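Local atomic coordinates of geranylgeranyl Pyrophosphate Synthetase (Geoglobus acetivorans, PDB entry 5JFQ), a protein that catalyses the stepwise, magnesium-dependent condensation of three isopentenyl diphosphates onto dimethylallyl diphosphate, giving geranylgeranyl diphosphate as the major product and some farnesyl diphosphate. Residues S208-G211 / F212-D216; I180-S183 / A184-A188; F103-P106 / T107-A111. All coordinates share one frame; numbering follows the deposited sequence.

Interaction 1: S208-G211 / F212-D216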
ATOM      1  N   SER B 208       5.958  16.575  18.230  1.00 60.40           N
ATOM      2  CA  SER B 208       5.214  15.730  19.145  1.00 64.76           C
ATOM      3  C   SER B 208       5.541  14.263  18.907  1.00 68.63           C
ATOM      4  O   SER B 208       5.640  13.485  19.857  1.00 68.20           O
ATOM      5  CB  SER B 208       3.726  15.995  18.996  1.00 64.39           C
ATOM      6  OG  SER B 208       3.497  17.391  19.049  1.00 67.94           O
ATOM      7  N   GLY B 209       5.761  13.879  17.649  1.00 64.64           N
ATOM      8  CA  GLY B 209       6.067  12.489  17.363  1.00 65.81           C
ATOM      9  C   GLY B 209       7.406  12.065  17.931  1.00 69.95           C
ATOM     10  O   GLY B 209       7.507  11.065  18.648  1.00 70.16           O
ATOM     11  N   ILE B 210       8.451  12.833  17.636  1.00 65.10           N
ATOM     12  CA  ILE B 210       9.784  12.477  18.100  1.00 68.14           C
ATOM     13  C   ILE B 210       9.823  12.400  19.617  1.00 66.82           C
ATOM     14  O   ILE B 210      10.217  11.380  20.192  1.00 71.09           O
ATOM     15  CB  ILE B 210      10.811  13.472  17.550  1.00 69.40           C
ATOM     16  CG1 ILE B 210      10.745  13.411  16.022  1.00 66.05           C
ATOM     17  CG2 ILE B 210      12.194  13.147  18.092  1.00 66.49           C
ATOM     18  CD1 ILE B 210      11.483  14.499  15.325  1.00 67.59           C
ATOM     19  N   GLY B 211       9.407  13.466  20.286  1.00 66.93           N
ATOM     20  CA  GLY B 211       9.275  13.406  21.731  1.00 69.69           C
ATOM     21  C   GLY B 211       8.441  12.225  22.186  1.00 71.57           C
ATOM     22  O   GLY B 211       8.815  11.513  23.121  1.00 75.45           O
ATOM     23  N   PHE B 212       7.310  11.988  21.516  1.00 68.39           N
ATOM     24  CA  PHE B 212       6.469  10.848  21.864  1.00 68.46           C
ATOM     25  C   PHE B 212       7.227   9.546  21.707  1.00 71.56           C
ATOM     26  O   PHE B 212       7.006   8.598  22.467  1.00 73.85           O
ATOM     27  CB  PHE B 212       5.217  10.844  20.991  1.00 67.59           C
ATOM     28  CG  PHE B 212       4.398   9.604  21.095  1.00 68.91           C
ATOM     29  CD1 PHE B 212       3.552   9.404  22.169  1.00 73.15           C
ATOM     30  CD2 PHE B 212       4.437   8.653  20.093  1.00 69.67           C
ATOM     31  CE1 PHE B 212       2.774   8.262  22.252  1.00 68.80           C
ATOM     32  CE2 PHE B 212       3.661   7.508  20.169  1.00 69.33           C
ATOM     33  CZ  PHE B 212       2.836   7.309  21.250  1.00 69.87           C
ATOM     34  N   GLN B 213       8.138   9.490  20.737  1.00 71.94           N
ATOM     35  CA  GLN B 213       8.928   8.278  20.545  1.00 76.31           C
ATOM     36  C   GLN B 213       9.974   8.127  21.636  1.00 75.80           C
ATOM     37  O   GLN B 213      10.080   7.069  22.269  1.00 74.02           O
ATOM     38  CB  GLN B 213       9.605   8.300  19.174  1.00 71.08           C
ATOM     39  CG  GLN B 213      10.422   7.049  18.900  1.00 73.89           C
ATOM     40  CD  GLN B 213       9.553   5.809  18.784  1.00 77.08           C
ATOM     41  OE1 GLN B 213       8.587   5.786  18.014  1.00 77.67           O
ATOM     42  NE2 GLN B 213       9.882   4.776  19.559  1.00 77.03           N
ATOM     43  N   ILE B 214      10.776   9.174  21.843  1.00 72.04           N
ATOM     44  CA  ILE B 214      11.797   9.140  22.880  1.00 74.29           C
ATOM     45  C   ILE B 214      11.187   8.710  24.202  1.00 76.13           C
ATOM     46  O   ILE B 214      11.745   7.868  24.916  1.00 80.04           O
ATOM     47  CB  ILE B 214      12.481  10.511  22.990  1.00 75.55           C
ATOM     48  CG1 ILE B 214      12.961  10.953  21.607  1.00 70.01           C
ATOM     49  CG2 ILE B 214      13.632  10.436  23.979  1.00 77.73           C
ATOM     50  CD1 ILE B 214      13.493  12.362  21.564  1.00 71.49           C
ATOM     51  N   HIS B 215      10.011   9.245  24.530  1.00 75.30           N
ATOM     52  CA  HIS B 215       9.377   8.835  25.774  1.00 79.77           C
ATOM     53  C   HIS B 215       8.945   7.375  25.729  1.00 79.56           C
ATOM     54  O   HIS B 215       8.939   6.704  26.765  1.00 77.95           O
ATOM     55  CB  HIS B 215       8.187   9.730  26.091  1.00 74.51           C
ATOM     56  CG  HIS B 215       7.718   9.606  27.505  1.00 81.71           C
ATOM     57  ND1 HIS B 215       6.512   9.033  27.845  1.00 85.65           N
ATOM     58  CD2 HIS B 215       8.312   9.955  28.671  1.00 82.63           C
ATOM     59  CE1 HIS B 215       6.376   9.043  29.159  1.00 85.59           C
ATOM     60  NE2 HIS B 215       7.455   9.598  29.684  1.00 87.35           N
ATOM     61  N   ASP B 216       8.588   6.860  24.551  1.00 80.23           N
ATOM     62  CA  ASP B 216       8.164   5.467  24.473  1.00 78.79           C
ATOM     63  C   ASP B 216       9.349   4.524  24.644  1.00 78.64           C
ATOM     64  O   ASP B 216       9.175   3.374  25.063  1.00 74.83           O
ATOM     65  CB  ASP B 216       7.448   5.207  23.144  1.00 75.78           C
ATOM     66  CG  ASP B 216       6.416   4.085  23.234  1.00 77.62           C
ATOM     67  OD1 ASP B 216       5.587   4.072  24.172  1.00 69.60           O
ATOM     68  OD2 ASP B 216       6.450   3.196  22.358  1.00 87.47           O
TER
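Ile210 and Ile214 lie one turn apart on an alpha-helix of the mostly helical isoprenoid synthase fold. Their side chains cross obliquely, and Ile210 CG2 meets Ile214 CD1 at 3.8 Å. Ile214 CG1 stands anti to its own carbonyl carbon (chi1 -52°). This sets CG1 against the carbonyl of Ile210, and the same oxygen accepts a nearly straight bond from Ile214 N (171°). Helix 280-298 covers this face through Tyr290, Ala283 and Ala287. With an alanine here instead of Ile214, Ile210 CG2 would probably lose its neighbour, and Ala283 and Ala287 part of their cover.

The side of Phe212, Gln213 and His215 is looser. These residues are partly exposed, and their outer parts stand off from the preceding turn. Their CB atoms lie nearest its carbonyls. The Phe212 ring has Gly209 O at its edge, with CD2 4.2 Å from that oxygen. Gln213 probably contributes to the dimethylallyl diphosphate site, as in related enzymes. Its chain bends at chi2 (66°); NE2 bonds to Asp217 OD1, and OE1 makes a weak bond to Thr176 OG1. At its backbone, Gln213 N bonds to Gly209 O at 2.7 Å.

Interaction 2: I180-S183 / A184-A188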
ATOM      1  N   ILE B 180       2.423  11.767  12.363  1.00 59.95           N
ATOM      2  CA  ILE B 180       1.823  12.619  13.376  1.00 59.67           C
ATOM      3  C   ILE B 180       1.772  14.053  12.892  1.00 57.20           C
ATOM      4  O   ILE B 180       0.827  14.777  13.206  1.00 59.75           O
ATOM      5  CB  ILE B 180       2.573  12.491  14.707  1.00 59.50           C
ATOM      6  CG1 ILE B 180       2.640  11.012  15.100  1.00 57.29           C
ATOM      7  CG2 ILE B 180       1.849  13.296  15.769  1.00 58.36           C
ATOM      8  CD1 ILE B 180       3.253  10.734  16.458  1.00 58.12           C
ATOM      9  N   GLY B 181       2.758  14.481  12.103  1.00 57.13           N
ATOM     10  CA  GLY B 181       2.698  15.810  11.507  1.00 59.51           C
ATOM     11  C   GLY B 181       1.496  16.006  10.594  1.00 60.25           C
ATOM     12  O   GLY B 181       0.814  17.037  10.649  1.00 58.37           O
ATOM     13  N   ILE B 182       1.220  15.024   9.731  1.00 57.97           N
ATOM     14  CA  ILE B 182       0.130  15.206   8.782  1.00 57.26           C
ATOM     15  C   ILE B 182      -1.215  15.072   9.477  1.00 57.40           C
ATOM     16  O   ILE B 182      -2.203  15.665   9.025  1.00 55.82           O
ATOM     17  CB  ILE B 182       0.254  14.239   7.592  1.00 52.82           C
ATOM     18  CG1 ILE B 182      -0.857  14.535   6.582  1.00 54.51           C
ATOM     19  CG2 ILE B 182       0.180  12.804   8.058  1.00 51.83           C
ATOM     20  CD1 ILE B 182      -0.619  13.988   5.219  1.00 49.10           C
ATOM     21  N   SER B 183      -1.278  14.318  10.583  1.00 51.04           N
ATOM     22  CA  SER B 183      -2.464  14.339  11.442  1.00 56.53           C
ATOM     23  C   SER B 183      -2.905  15.767  11.750  1.00 58.71           C
ATOM     24  O   SER B 183      -4.074  16.127  11.568  1.00 57.09           O
ATOM     25  CB  SER B 183      -2.193  13.592  12.749  1.00 58.23           C
ATOM     26  OG  SER B 183      -1.652  12.311  12.510  1.00 65.19           O
ATOM     27  N   ALA B 184      -1.971  16.592  12.225  1.00 60.80           N
ATOM     28  CA  ALA B 184      -2.257  17.993  12.509  1.00 62.66           C
ATOM     29  C   ALA B 184      -2.248  18.835  11.243  1.00 60.62           C
ATOM     30  O   ALA B 184      -3.035  19.782  11.114  1.00 56.46           O
ATOM     31  CB  ALA B 184      -1.235  18.541  13.512  1.00 58.35           C
ATOM     32  N   SER B 185      -1.369  18.497  10.306  1.00 59.45           N
ATOM     33  CA  SER B 185      -1.257  19.278   9.087  1.00 56.12           C
ATOM     34  C   SER B 185      -2.529  19.203   8.264  1.00 57.30           C
ATOM     35  O   SER B 185      -2.966  20.214   7.710  1.00 59.77           O
ATOM     36  CB  SER B 185      -0.075  18.785   8.260  1.00 60.08           C
ATOM     37  OG  SER B 185       0.754  19.857   7.879  1.00 59.72           O
ATOM     38  N   ILE B 186      -3.151  18.029   8.180  1.00 58.53           N
ATOM     39  CA  ILE B 186      -4.078  17.779   7.076  1.00 55.40           C
ATOM     40  C   ILE B 186      -5.323  18.664   7.127  1.00 56.98           C
ATOM     41  O   ILE B 186      -5.819  19.033   6.052  1.00 55.78           O
ATOM     42  CB  ILE B 186      -4.437  16.283   6.958  1.00 53.07           C
ATOM     43  CG1 ILE B 186      -4.984  15.993   5.551  1.00 54.32           C
ATOM     44  CG2 ILE B 186      -5.394  15.801   8.045  1.00 49.31           C
ATOM     45  CD1 ILE B 186      -5.377  14.535   5.315  1.00 49.95           C
ATOM     46  N   PRO B 187      -5.861  19.069   8.292  1.00 58.40           N
ATOM     47  CA  PRO B 187      -6.997  20.008   8.235  1.00 56.92           C
ATOM     48  C   PRO B 187      -6.614  21.357   7.642  1.00 58.93           C
ATOM     49  O   PRO B 187      -7.437  21.986   6.959  1.00 57.17           O
ATOM     50  CB  PRO B 187      -7.443  20.130   9.703  1.00 55.83           C
ATOM     51  CG  PRO B 187      -6.869  18.952  10.395  1.00 56.93           C
ATOM     52  CD  PRO B 187      -5.561  18.699   9.690  1.00 56.66           C
ATOM     53  N   ALA B 188      -5.381  21.815   7.872  1.00 54.21           N
ATOM     54  CA  ALA B 188      -4.906  23.016   7.199  1.00 54.54           C
ATOM     55  C   ALA B 188      -4.851  22.818   5.699  1.00 56.46           C
ATOM     56  O   ALA B 188      -5.066  23.766   4.934  1.00 62.51           O
ATOM     57  CB  ALA B 188      -3.529  23.411   7.720  1.00 57.39           C
TER
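Ile182 and Ile186 meet one turn apart on a proline-kinked helix of the isoprenoid synthase fold, with Ile182 CG1 4.0 Å from Ile186 CB. Both carry CG1 anti to the backbone N (chi1 -176° and -160°). In Ile186 this puts CG2 between N and the carbonyl carbon, on the side of the preceding turn where Ile182 O lies. That oxygen accepts Ile186 N at 2.7 Å. Ser185 N bonds to Gly181 O at 2.6 Å. One step before it, the bond from Ala184 N to Ile180 O is long and weak, at 3.5 Å.

The ladder breaks at Ser183 O. Pro187 has no N-H to give it, and the helix is kinked there. The proline ring instead places CD 3.5 Å from that oxygen. Ser183 O, deprived of a helix N-H by the proline, is taken by Thr52 OG1 of helix 47-58. The hydroxyl of Ser183 stays within its own helix: with OG beside the backbone N (chi1 -51°), it bonds back to Leu179 O.

All the touching residues are buried. Helix 47-58 also sets Arg48, which probably binds isopentenyl diphosphate as in related enzymes, against Ser183. Helix 195-221 covers Ala184 and Ser185, while Ile182 and Ile186 both pack into helices 130-159 and 67-88.

Interaction 3: F103-P106 / T107-A111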
ATOM      1  N   PHE B 103      -2.995 -15.250  11.338  1.00 57.56           N
ATOM      2  CA  PHE B 103      -3.516 -15.491  10.004  1.00 56.82           C
ATOM      3  C   PHE B 103      -2.446 -15.861   9.003  1.00 52.88           C
ATOM      4  O   PHE B 103      -2.782 -16.323   7.907  1.00 54.87           O
ATOM      5  CB  PHE B 103      -4.253 -14.254   9.479  1.00 48.16           C
ATOM      6  CG  PHE B 103      -5.161 -13.622  10.471  1.00 49.62           C
ATOM      7  CD1 PHE B 103      -6.497 -14.000  10.552  1.00 54.79           C
ATOM      8  CD2 PHE B 103      -4.702 -12.626  11.305  1.00 50.45           C
ATOM      9  CE1 PHE B 103      -7.368 -13.395  11.456  1.00 48.63           C
ATOM     10  CE2 PHE B 103      -5.561 -12.017  12.215  1.00 52.55           C
ATOM     11  CZ  PHE B 103      -6.899 -12.407  12.289  1.00 48.09           C
ATOM     12  N   GLY B 104      -1.184 -15.673   9.336  1.00 51.74           N
ATOM     13  CA  GLY B 104      -0.123 -15.989   8.409  1.00 49.82           C
ATOM     14  C   GLY B 104       0.460 -14.736   7.776  1.00 51.80           C
ATOM     15  O   GLY B 104      -0.161 -13.666   7.724  1.00 48.52           O
ATOM     16  N   ILE B 105       1.690 -14.878   7.308  1.00 49.11           N
ATOM     17  CA  ILE B 105       2.374 -13.738   6.721  1.00 48.56           C
ATOM     18  C   ILE B 105       1.668 -13.249   5.456  1.00 45.61           C
ATOM     19  O   ILE B 105       1.348 -12.057   5.385  1.00 43.24           O
ATOM     20  CB  ILE B 105       3.869 -14.075   6.521  1.00 43.46           C
ATOM     21  CG1 ILE B 105       4.496 -14.286   7.904  1.00 51.24           C
ATOM     22  CG2 ILE B 105       4.573 -12.977   5.743  1.00 39.06           C
ATOM     23  CD1 ILE B 105       5.958 -14.620   7.891  1.00 40.42           C
ATOM     24  N   PRO B 106       1.368 -14.098   4.466  1.00 44.87           N
ATOM     25  CA  PRO B 106       0.689 -13.566   3.270  1.00 44.45           C
ATOM     26  C   PRO B 106      -0.618 -12.843   3.578  1.00 44.71           C
ATOM     27  O   PRO B 106      -0.828 -11.731   3.070  1.00 44.98           O
ATOM     28  CB  PRO B 106       0.495 -14.821   2.395  1.00 48.31           C
ATOM     29  CG  PRO B 106       0.740 -15.978   3.289  1.00 48.38           C
ATOM     30  CD  PRO B 106       1.729 -15.514   4.283  1.00 43.06           C
ATOM     31  N   THR B 107      -1.491 -13.402   4.417  1.00 44.16           N
ATOM     32  CA  THR B 107      -2.721 -12.681   4.738  1.00 43.88           C
ATOM     33  C   THR B 107      -2.422 -11.381   5.471  1.00 42.20           C
ATOM     34  O   THR B 107      -3.062 -10.357   5.211  1.00 43.74           O
ATOM     35  CB  THR B 107      -3.665 -13.554   5.558  1.00 44.80           C
ATOM     36  OG1 THR B 107      -4.014 -14.720   4.799  1.00 46.27           O
ATOM     37  CG2 THR B 107      -4.941 -12.789   5.897  1.00 48.44           C
ATOM     38  N   ALA B 108      -1.448 -11.395   6.380  1.00 43.51           N
ATOM     39  CA  ALA B 108      -1.027 -10.156   7.034  1.00 44.33           C
ATOM     40  C   ALA B 108      -0.588  -9.116   6.018  1.00 43.05           C
ATOM     41  O   ALA B 108      -0.915  -7.932   6.149  1.00 46.13           O
ATOM     42  CB  ALA B 108       0.109 -10.428   8.020  1.00 44.87           C
ATOM     43  N   ILE B 109       0.172  -9.528   5.008  1.00 41.54           N
ATOM     44  CA  ILE B 109       0.578  -8.580   3.980  1.00 43.38           C
ATOM     45  C   ILE B 109      -0.649  -8.012   3.279  1.00 44.33           C
ATOM     46  O   ILE B 109      -0.823  -6.790   3.193  1.00 44.47           O
ATOM     47  CB  ILE B 109       1.551  -9.243   2.995  1.00 43.96           C
ATOM     48  CG1 ILE B 109       2.856  -9.606   3.731  1.00 39.35           C
ATOM     49  CG2 ILE B 109       1.800  -8.321   1.797  1.00 37.65           C
ATOM     50  CD1 ILE B 109       3.810 -10.444   2.916  1.00 29.52           C
ATOM     51  N   LEU B 110      -1.539  -8.891   2.806  1.00 44.51           N
ATOM     52  CA  LEU B 110      -2.754  -8.430   2.134  1.00 43.64           C
ATOM     53  C   LEU B 110      -3.624  -7.587   3.052  1.00 45.03           C
ATOM     54  O   LEU B 110      -4.316  -6.678   2.578  1.00 45.22           O
ATOM     55  CB  LEU B 110      -3.581  -9.606   1.598  1.00 41.82           C
ATOM     56  CG  LEU B 110      -2.962 -10.481   0.498  1.00 46.55           C
ATOM     57  CD1 LEU B 110      -3.813 -11.733   0.180  1.00 40.00           C
ATOM     58  CD2 LEU B 110      -2.654  -9.670  -0.754  1.00 41.17           C
ATOM     59  N   ALA B 111      -3.630  -7.874   4.354  1.00 42.24           N
ATOM     60  CA  ALA B 111      -4.489  -7.100   5.243  1.00 44.10           C
ATOM     61  C   ALA B 111      -4.027  -5.649   5.300  1.00 46.73           C
ATOM     62  O   ALA B 111      -4.830  -4.728   5.116  1.00 47.16           O
ATOM     63  CB  ALA B 111      -4.531  -7.724   6.635  1.00 40.63           C
TER
HETATM   64  O   HOH W   1      -1.682 -15.944   5.515  1.00 44.11           O
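Gly104 O accepts Ala108 N at 2.9 Å and opens the bonding ladder of helix 105-123. Ile109 N follows on Ile105 O at 2.8 Å, and Leu110 N on Pro106 O with an angle of 173°. Gly104 is the N-cap. One residue earlier, a water takes the place of a direct backbone bond. It donates to Phe103 O and accepts from Thr107 N, at 2.7 and 2.8 Å. A first-turn N-H is thereby satisfied before the regular pattern begins.

Gly104 also ends the preceding short helix 99-103 with positive phi (104°). At its backbone angles, a CB would collide with Phe103 O, which favours glycine. Pro106 suits the first turn, where its missing N-H costs no helix bond.

Packing surrounds these backbone bonds. With Thr107 OG1 beside the backbone N (chi1 -61°), CG2 falls anti to it and meets Phe103 CB at 3.9 Å. Ile105 CG2 reaches Ile109 CD1, also at 3.9 Å. Ile86 of helix 67-88 packs on both isoleucines, while Ala35 of helix 30-36 lies against Phe103 and Thr107. Met87 of the second subunit packs on Pro106, Ile109 and Leu110, and Phe152 of that subunit touches Thr107.

The chemistry implies a division of labour at this helix start: glycine allows the turn, water bridges the backbone pair just before the first direct bond, and apolar side chains meet the dimer partner.

Overall arrangement
Interaction 3 comes first along the chain, then interaction 2, then interaction 1. All three are local contacts in the polyprenyl synthase domain: two lie within helices, and the third spans a turn and the start of helix 105-123. Interactions 1 and 2 lie on consecutive helices, 195-221 and 165-190, with centres about 17 Å apart. They touch where Ile180 CD1 packs on Gly209 CA, consistent with the lack of a side chain at Gly209. Interaction 3 has its centre about 29 Å from both others and touches neither. Thus two contacts belong to the subunit interior beside inferred substrate-binding residues, while the third lies at the dimer interface.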